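Local coordinates for protein fructuronate-tagaturonate epimerase UxaE from Cohnella laeviribosi in complex with 1 glycerol (Cohnella laeviribosi, PDB 6IL9) that probably interconverts fructuronate and tagaturonate by epimerisation on a zinc-binding TIM-barrel scaffold, at residues A[108-122]-A[145-158]. Sequence-based numbering, arbitrary orientation.
Sequences VQTVRGRAIHPILAQ and AVFQEGYTEGYGAD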
ATOM      1  N   VAL A 108       6.718  11.648   1.232  1.00 15.41           N
ATOM      2  CA  VAL A 108       7.083  12.330   2.470  1.00 16.45           C
ATOM      3  C   VAL A 108       6.713  13.811   2.403  1.00 17.67           C
ATOM      4  O   VAL A 108       6.157  14.374   3.356  1.00 18.23           O
ATOM      5  CB  VAL A 108       8.582  12.142   2.755  1.00 16.28           C
ATOM      6  CG1 VAL A 108       8.987  13.025   3.930  1.00 18.78           C
ATOM      7  CG2 VAL A 108       8.886  10.673   3.033  1.00 18.74           C
ATOM      8  N   GLN A 109       7.036  14.468   1.282  1.00 17.35           N
ATOM      9  CA  GLN A 109       6.685  15.878   1.112  1.00 17.19           C
ATOM     10  C   GLN A 109       5.191  16.115   1.266  1.00 19.38           C
ATOM     11  O   GLN A 109       4.774  17.186   1.735  1.00 20.43           O
ATOM     12  CB  GLN A 109       7.146  16.381  -0.260  1.00 16.42           C
ATOM     13  CG  GLN A 109       8.661  16.436  -0.418  1.00 18.69           C
ATOM     14  CD  GLN A 109       9.065  16.318  -1.866  1.00 22.25           C
ATOM     15  OE1 GLN A 109       8.227  16.432  -2.759  1.00 21.79           O
ATOM     16  NE2 GLN A 109      10.345  16.065  -2.111  1.00 23.26           N
ATOM     17  N   THR A 110       4.374  15.128   0.890  1.00 17.52           N
ATOM     18  CA  THR A 110       2.926  15.276   0.960  1.00 18.92           C
ATOM     19  C   THR A 110       2.409  15.175   2.392  1.00 19.10           C
ATOM     20  O   THR A 110       1.526  15.941   2.786  1.00 17.78           O
ATOM     21  CB  THR A 110       2.251  14.222   0.081  1.00 18.26           C
ATOM     22  OG1 THR A 110       2.755  14.334  -1.260  1.00 17.51           O
ATOM     23  CG2 THR A 110       0.727  14.432   0.078  1.00 15.50           C
ATOM     24  N   VAL A 111       2.932  14.243   3.191  1.00 16.33           N
ATOM     25  CA  VAL A 111       2.418  14.094   4.549  1.00 18.37           C
ATOM     26  C   VAL A 111       3.087  15.035   5.540  1.00 18.47           C
ATOM     27  O   VAL A 111       2.573  15.197   6.655  1.00 18.09           O
ATOM     28  CB  VAL A 111       2.544  12.646   5.068  1.00 17.66           C
ATOM     29  CG1 VAL A 111       1.712  11.693   4.200  1.00 16.71           C
ATOM     30  CG2 VAL A 111       4.010  12.200   5.150  1.00 18.92           C
ATOM     31  N   ARG A 112       4.222  15.635   5.184  1.00 18.48           N
ATOM     32  CA  ARG A 112       4.865  16.620   6.052  1.00 21.74           C
ATOM     33  C   ARG A 112       3.874  17.719   6.420  1.00 20.82           C
ATOM     34  O   ARG A 112       3.207  18.286   5.552  1.00 23.51           O
ATOM     35  CB  ARG A 112       6.095  17.207   5.341  1.00 22.87           C
ATOM     36  CG  ARG A 112       6.798  18.343   6.078  1.00 26.32           C
ATOM     37  CD  ARG A 112       7.778  19.061   5.137  1.00 31.47           C
ATOM     38  NE  ARG A 112       8.853  18.181   4.690  1.00 33.64           N
ATOM     39  CZ  ARG A 112       9.369  18.164   3.463  1.00 27.93           C
ATOM     40  NH1 ARG A 112       8.916  18.980   2.514  1.00 31.37           N
ATOM     41  NH2 ARG A 112      10.345  17.317   3.182  1.00 32.80           N
ATOM     42  N   GLY A 113       3.731  17.970   7.720  1.00 21.97           N
ATOM     43  CA  GLY A 113       2.832  19.016   8.165  1.00 22.21           C
ATOM     44  C   GLY A 113       1.365  18.645   8.194  1.00 24.08           C
ATOM     45  O   GLY A 113       0.522  19.532   8.373  1.00 24.89           O
ATOM     46  N   ARG A 114       1.033  17.371   8.023  1.00 19.57           N
ATOM     47  CA  ARG A 114      -0.339  16.888   8.087  1.00 18.88           C
ATOM     48  C   ARG A 114      -0.460  15.846   9.190  1.00 19.31           C
ATOM     49  O   ARG A 114       0.498  15.132   9.504  1.00 21.20           O
ATOM     50  CB  ARG A 114      -0.770  16.280   6.733  1.00 20.21           C
ATOM     51  CG  ARG A 114      -0.243  17.093   5.585  1.00 25.66           C
ATOM     52  CD  ARG A 114      -1.136  17.078   4.401  1.00 29.08           C
ATOM     53  NE  ARG A 114      -2.545  17.321   4.689  1.00 36.33           N
ATOM     54  CZ  ARG A 114      -3.424  17.636   3.745  1.00 27.98           C
ATOM     55  NH1 ARG A 114      -3.004  17.767   2.492  1.00 31.35           N
ATOM     56  NH2 ARG A 114      -4.714  17.808   4.046  1.00 26.21           N
ATOM     57  N   ALA A 115      -1.653  15.759   9.782  1.00 19.45           N
ATOM     58  CA  ALA A 115      -1.870  14.862  10.919  1.00 19.71           C
ATOM     59  C   ALA A 115      -2.221  13.469  10.400  1.00 18.46           C
ATOM     60  O   ALA A 115      -3.348  12.987  10.504  1.00 19.31           O
ATOM     61  CB  ALA A 115      -2.956  15.404  11.839  1.00 22.60           C
ATOM     62  N   ILE A 116      -1.219  12.828   9.805  1.00 18.73           N
ATOM     63  CA  ILE A 116      -1.378  11.461   9.313  1.00 16.30           C
ATOM     64  C   ILE A 116       0.001  10.827   9.278  1.00 17.78           C
ATOM     65  O   ILE A 116       1.002  11.505   9.028  1.00 20.96           O
ATOM     66  CB  ILE A 116      -2.075  11.424   7.930  1.00 17.10           C
ATOM     67  CG1 ILE A 116      -2.471   9.984   7.567  1.00 16.00           C
ATOM     68  CG2 ILE A 116      -1.188  12.055   6.862  1.00 17.92           C
ATOM     69  CD1 ILE A 116      -3.517   9.893   6.440  1.00 15.43           C
ATOM     70  N   HIS A 117       0.054   9.531   9.579  1.00 16.82           N
ATOM     71  CA  HIS A 117       1.314   8.796   9.590  1.00 17.07           C
ATOM     72  C   HIS A 117       1.443   8.006   8.309  1.00 16.21           C
ATOM     73  O   HIS A 117       0.489   7.317   7.924  1.00 15.80           O
ATOM     74  CB  HIS A 117       1.374   7.838  10.778  1.00 18.09           C
ATOM     75  CG  HIS A 117       1.246   8.513  12.102  1.00 19.99           C
ATOM     76  ND1 HIS A 117       2.217   9.356  12.598  1.00 21.65           N
ATOM     77  CD2 HIS A 117       0.270   8.463  13.039  1.00 22.12           C
ATOM     78  CE1 HIS A 117       1.837   9.809  13.780  1.00 22.80           C
ATOM     79  NE2 HIS A 117       0.661   9.278  14.073  1.00 24.68           N
ATOM     80  N   PRO A 118       2.597   8.064   7.640  1.00 15.55           N
ATOM     81  CA  PRO A 118       2.746   7.355   6.361  1.00 16.29           C
ATOM     82  C   PRO A 118       3.220   5.924   6.503  1.00 17.55           C
ATOM     83  O   PRO A 118       4.201   5.657   7.201  1.00 18.04           O
ATOM     84  CB  PRO A 118       3.792   8.200   5.621  1.00 16.19           C
ATOM     85  CG  PRO A 118       4.682   8.727   6.747  1.00 15.19           C
ATOM     86  CD  PRO A 118       3.762   8.910   7.959  1.00 15.15           C
ATOM     87  N   ILE A 119       2.533   4.994   5.846  1.00 15.72           N
ATOM     88  CA  ILE A 119       3.057   3.650   5.638  1.00 15.67           C
ATOM     89  C   ILE A 119       3.783   3.724   4.297  1.00 16.64           C
ATOM     90  O   ILE A 119       3.200   3.508   3.234  1.00 17.80           O
ATOM     91  CB  ILE A 119       1.954   2.592   5.665  1.00 17.44           C
ATOM     92  CG1 ILE A 119       1.044   2.798   6.888  1.00 18.12           C
ATOM     93  CG2 ILE A 119       2.572   1.187   5.667  1.00 18.48           C
ATOM     94  CD1 ILE A 119       1.761   2.780   8.249  1.00 19.11           C
ATOM     95  N   LEU A 120       5.069   4.081   4.353  1.00 15.99           N
ATOM     96  CA  LEU A 120       5.799   4.432   3.132  1.00 16.52           C
ATOM     97  C   LEU A 120       6.284   3.214   2.375  1.00 20.27           C
ATOM     98  O   LEU A 120       6.547   3.307   1.170  1.00 19.07           O
ATOM     99  CB  LEU A 120       7.014   5.297   3.459  1.00 19.87           C
ATOM    100  CG  LEU A 120       6.851   6.763   3.758  1.00 21.13           C
ATOM    101  CD1 LEU A 120       8.237   7.273   4.101  1.00 23.89           C
ATOM    102  CD2 LEU A 120       6.314   7.485   2.529  1.00 19.49           C
ATOM    103  N   ALA A 121       6.470   2.096   3.069  1.00 16.91           N
ATOM    104  CA  ALA A 121       6.888   0.836   2.475  1.00 17.45           C
ATOM    105  C   ALA A 121       5.670  -0.070   2.463  1.00 18.49           C
ATOM    106  O   ALA A 121       5.236  -0.548   3.515  1.00 21.85           O
ATOM    107  CB  ALA A 121       8.037   0.212   3.269  1.00 14.70           C
ATOM    108  N   GLN A 122       5.107  -0.300   1.286  1.00 16.27           N
ATOM    109  CA  GLN A 122       3.912  -1.135   1.198  1.00 17.34           C
ATOM    110  C   GLN A 122       3.871  -1.737  -0.193  1.00 18.29           C
ATOM    111  O   GLN A 122       3.698  -1.001  -1.163  1.00 19.08           O
ATOM    112  CB  GLN A 122       2.653  -0.310   1.470  1.00 17.17           C
ATOM    113  CG  GLN A 122       1.369  -1.056   1.148  1.00 16.68           C
ATOM    114  CD  GLN A 122       0.286  -0.134   0.635  1.00 20.30           C
ATOM    115  OE1 GLN A 122      -0.298   0.629   1.395  1.00 19.35           O
ATOM    116  NE2 GLN A 122       0.016  -0.195  -0.663  1.00 17.25           N
ATOM    117  N   ALA A 145      14.119   7.655   1.762  1.00 14.65           N
ATOM    118  CA  ALA A 145      13.232   8.787   1.538  1.00 16.58           C
ATOM    119  C   ALA A 145      13.118   9.662   2.781  1.00 17.21           C
ATOM    120  O   ALA A 145      13.196  10.892   2.689  1.00 18.04           O
ATOM    121  CB  ALA A 145      11.853   8.294   1.108  1.00 15.83           C
ATOM    122  N   VAL A 146      12.906   9.056   3.954  1.00 16.50           N
ATOM    123  CA  VAL A 146      12.761   9.909   5.136  1.00 17.24           C
ATOM    124  C   VAL A 146      14.095  10.546   5.492  1.00 16.90           C
ATOM    125  O   VAL A 146      14.130  11.647   6.047  1.00 19.33           O
ATOM    126  CB  VAL A 146      12.166   9.154   6.344  1.00 18.23           C
ATOM    127  CG1 VAL A 146      10.766   8.665   6.028  1.00 18.65           C
ATOM    128  CG2 VAL A 146      13.073   8.008   6.795  1.00 15.74           C
ATOM    129  N   PHE A 147      15.208   9.880   5.175  1.00 18.75           N
ATOM    130  CA  PHE A 147      16.517  10.489   5.394  1.00 20.34           C
ATOM    131  C   PHE A 147      16.718  11.681   4.464  1.00 19.44           C
ATOM    132  O   PHE A 147      17.115  12.767   4.904  1.00 19.38           O
ATOM    133  CB  PHE A 147      17.615   9.437   5.194  1.00 18.36           C
ATOM    134  CG  PHE A 147      19.002   9.900   5.589  1.00 20.85           C
ATOM    135  CD1 PHE A 147      19.430   9.824   6.906  1.00 24.89           C
ATOM    136  CD2 PHE A 147      19.875  10.383   4.630  1.00 23.51           C
ATOM    137  CE1 PHE A 147      20.707  10.245   7.264  1.00 29.16           C
ATOM    138  CE2 PHE A 147      21.154  10.809   4.982  1.00 27.85           C
ATOM    139  CZ  PHE A 147      21.565  10.733   6.300  1.00 28.23           C
ATOM    140  N   GLN A 148      16.416  11.500   3.177  1.00 17.18           N
ATOM    141  CA  GLN A 148      16.546  12.581   2.204  1.00 19.37           C
ATOM    142  C   GLN A 148      15.755  13.814   2.613  1.00 20.71           C
ATOM    143  O   GLN A 148      16.230  14.946   2.458  1.00 19.94           O
ATOM    144  CB  GLN A 148      16.079  12.102   0.837  1.00 19.50           C
ATOM    145  CG  GLN A 148      16.122  13.179  -0.232  1.00 20.19           C
ATOM    146  CD  GLN A 148      15.645  12.671  -1.572  1.00 18.92           C
ATOM    147  OE1 GLN A 148      15.986  11.560  -1.985  1.00 22.59           O
ATOM    148  NE2 GLN A 148      14.860  13.479  -2.261  1.00 21.21           N
ATOM    149  N   GLU A 149      14.541  13.615   3.119  1.00 20.25           N
ATOM    150  CA  GLU A 149      13.636  14.701   3.455  1.00 21.03           C
ATOM    151  C   GLU A 149      13.717  15.126   4.911  1.00 22.20           C
ATOM    152  O   GLU A 149      12.974  16.032   5.314  1.00 24.46           O
ATOM    153  CB  GLU A 149      12.194  14.296   3.133  1.00 22.40           C
ATOM    154  CG  GLU A 149      11.950  14.011   1.673  1.00 24.30           C
ATOM    155  CD  GLU A 149      12.074  15.255   0.813  1.00 26.85           C
ATOM    156  OE1 GLU A 149      11.775  16.363   1.316  1.00 29.08           O
ATOM    157  OE2 GLU A 149      12.478  15.116  -0.358  1.00 28.90           O
ATOM    158  N   GLY A 150      14.586  14.504   5.700  1.00 22.75           N
ATOM    159  CA  GLY A 150      14.705  14.858   7.104  1.00 23.87           C
ATOM    160  C   GLY A 150      13.399  14.718   7.850  1.00 24.26           C
ATOM    161  O   GLY A 150      13.048  15.582   8.665  1.00 28.27           O
ATOM    162  N   TYR A 151      12.651  13.660   7.560  1.00 21.06           N
ATOM    163  CA  TYR A 151      11.338  13.428   8.157  1.00 19.29           C
ATOM    164  C   TYR A 151      11.528  12.454   9.308  1.00 20.50           C
ATOM    165  O   TYR A 151      11.723  11.257   9.093  1.00 20.13           O
ATOM    166  CB  TYR A 151      10.374  12.879   7.116  1.00 20.65           C
ATOM    167  CG  TYR A 151       8.975  12.610   7.628  1.00 19.05           C
ATOM    168  CD1 TYR A 151       8.023  13.619   7.643  1.00 19.95           C
ATOM    169  CD2 TYR A 151       8.599  11.336   8.040  1.00 20.49           C
ATOM    170  CE1 TYR A 151       6.732  13.377   8.092  1.00 20.89           C
ATOM    171  CE2 TYR A 151       7.304  11.076   8.491  1.00 19.29           C
ATOM    172  CZ  TYR A 151       6.380  12.107   8.507  1.00 18.25           C
ATOM    173  OH  TYR A 151       5.100  11.863   8.951  1.00 19.58           O
ATOM    174  N   THR A 152      11.470  12.972  10.537  1.00 22.05           N
ATOM    175  CA  THR A 152      11.790  12.185  11.719  1.00 23.46           C
ATOM    176  C   THR A 152      10.560  11.732  12.487  1.00 22.91           C
ATOM    177  O   THR A 152      10.707  11.105  13.541  1.00 26.67           O
ATOM    178  CB  THR A 152      12.705  12.988  12.655  1.00 26.20           C
ATOM    179  OG1 THR A 152      11.980  14.111  13.178  1.00 28.31           O
ATOM    180  CG2 THR A 152      13.925  13.488  11.906  1.00 26.43           C
ATOM    181  N   GLU A 153       9.357  12.024  11.989  1.00 22.05           N
ATOM    182  CA  GLU A 153       8.129  11.713  12.710  1.00 22.70           C
ATOM    183  C   GLU A 153       7.786  10.230  12.715  1.00 24.23           C
ATOM    184  O   GLU A 153       6.933   9.817  13.505  1.00 25.82           O
ATOM    185  CB  GLU A 153       6.954  12.494  12.115  1.00 24.74           C
ATOM    186  CG  GLU A 153       6.904  13.948  12.542  1.00 31.58           C
ATOM    187  CD  GLU A 153       8.045  14.759  11.984  1.00 37.73           C
ATOM    188  OE1 GLU A 153       8.311  14.653  10.767  1.00 38.16           O
ATOM    189  OE2 GLU A 153       8.684  15.504  12.761  1.00 43.06           O
ATOM    190  N   GLY A 154       8.398   9.432  11.859  1.00 20.95           N
ATOM    191  CA  GLY A 154       8.152   7.999  11.844  1.00 19.91           C
ATOM    192  C   GLY A 154       7.353   7.558  10.631  1.00 19.81           C
ATOM    193  O   GLY A 154       6.416   8.237  10.194  1.00 17.18           O
ATOM    194  N   TYR A 155       7.713   6.401  10.089  1.00 16.77           N
ATOM    195  CA  TYR A 155       6.988   5.805   8.975  1.00 17.37           C
ATOM    196  C   TYR A 155       6.818   4.317   9.238  1.00 16.38           C
ATOM    197  O   TYR A 155       7.583   3.708   9.989  1.00 18.12           O
ATOM    198  CB  TYR A 155       7.711   6.025   7.628  1.00 18.06           C
ATOM    199  CG  TYR A 155       8.940   5.161   7.469  1.00 15.44           C
ATOM    200  CD1 TYR A 155      10.168   5.578   7.965  1.00 17.69           C
ATOM    201  CD2 TYR A 155       8.875   3.932   6.815  1.00 16.03           C
ATOM    202  CE1 TYR A 155      11.293   4.780   7.835  1.00 15.61           C
ATOM    203  CE2 TYR A 155       9.983   3.134   6.689  1.00 17.10           C
ATOM    204  CZ  TYR A 155      11.190   3.564   7.201  1.00 15.49           C
ATOM    205  OH  TYR A 155      12.292   2.754   7.062  1.00 16.25           O
ATOM    206  N   GLY A 156       5.806   3.738   8.595  1.00 17.50           N
ATOM    207  CA  GLY A 156       5.522   2.325   8.728  1.00 17.64           C
ATOM    208  C   GLY A 156       5.838   1.501   7.493  1.00 18.04           C
ATOM    209  O   GLY A 156       6.020   2.040   6.399  1.00 17.28           O
ATOM    210  N   ALA A 157       5.887   0.182   7.660  1.00 16.41           N
ATOM    211  CA  ALA A 157       6.153  -0.756   6.573  1.00 16.56           C
ATOM    212  C   ALA A 157       5.152  -1.897   6.655  1.00 15.26           C
ATOM    213  O   ALA A 157       5.086  -2.592   7.676  1.00 17.90           O
ATOM    214  CB  ALA A 157       7.589  -1.300   6.649  1.00 17.92           C
ATOM    215  N   ASP A 158       4.390  -2.097   5.576  1.00 15.41           N
ATOM    216  CA  ASP A 158       3.252  -3.008   5.525  1.00 18.43           C
ATOM    217  C   ASP A 158       3.573  -4.177   4.602  1.00 17.59           C
ATOM    218  O   ASP A 158       3.876  -3.979   3.418  1.00 18.61           O
ATOM    219  CB  ASP A 158       2.012  -2.244   5.037  1.00 17.03           C
ATOM    220  CG  ASP A 158       0.772  -3.111   4.874  1.00 20.65           C
ATOM    221  OD1 ASP A 158       0.692  -4.243   5.406  1.00 17.74           O
ATOM    222  OD2 ASP A 158      -0.162  -2.608   4.208  1.00 18.91           O
TER
HETATM  223  O   HOH W   1       3.105  13.421   8.731  1.00 27.32           O
HETATM  224  O   HOH W   2      10.369  16.373   6.215  1.00 32.19           O
HETATM  225  O   HOH W   3       4.517  10.017  11.123  1.00 20.59           O
HETATM  226  O   HOH W   4      -0.625   0.130   4.028  1.00 17.20           O
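Neighbouring strands 117-124 and 156-162 of the barrel pair in parallel here, and the C-terminal ends of helices 104-111 and 135-149 meet beside them. In the strands, Gly156 N donates to Pro118 O at 2.9 Å and Asp158 N to Ala121 O at 2.7 Å. At the helix ends, the Glu149 carboxylate is gripped at both oxygens: OE1 takes Arg112 NH2 on its anti side, a 2.5 Å salt bridge lying close to the guanidinium plane, while OE2 receives Gln109 NE2 from above the carboxylate plane. Gln109 also bonds Arg477 through OE1 and Glu473 through NE2. Replacing Glu149 by alanine removes both acceptors, which would probably leave the Arg112 guanidinium without its acid mate here and Gln109 NE2 with one acceptor fewer. Between these polar contacts and the strands lies Tyr151, its CG anti to the backbone N (chi1 -180°), which carries the ring past Val108 CG1 until OH reaches Pro118 CD at 3.4 Å. One water lies within reach of Tyr151 OH, Val111 O and Ile116 O. Between strand 117-124 and helix 135-149, Leu120 CD1 presses tightly on Val146 CG1 (3.5 Å). A parallel strand pair with helices packed on its outer side belongs to the closed eight-stranded beta/alpha TIM barrel.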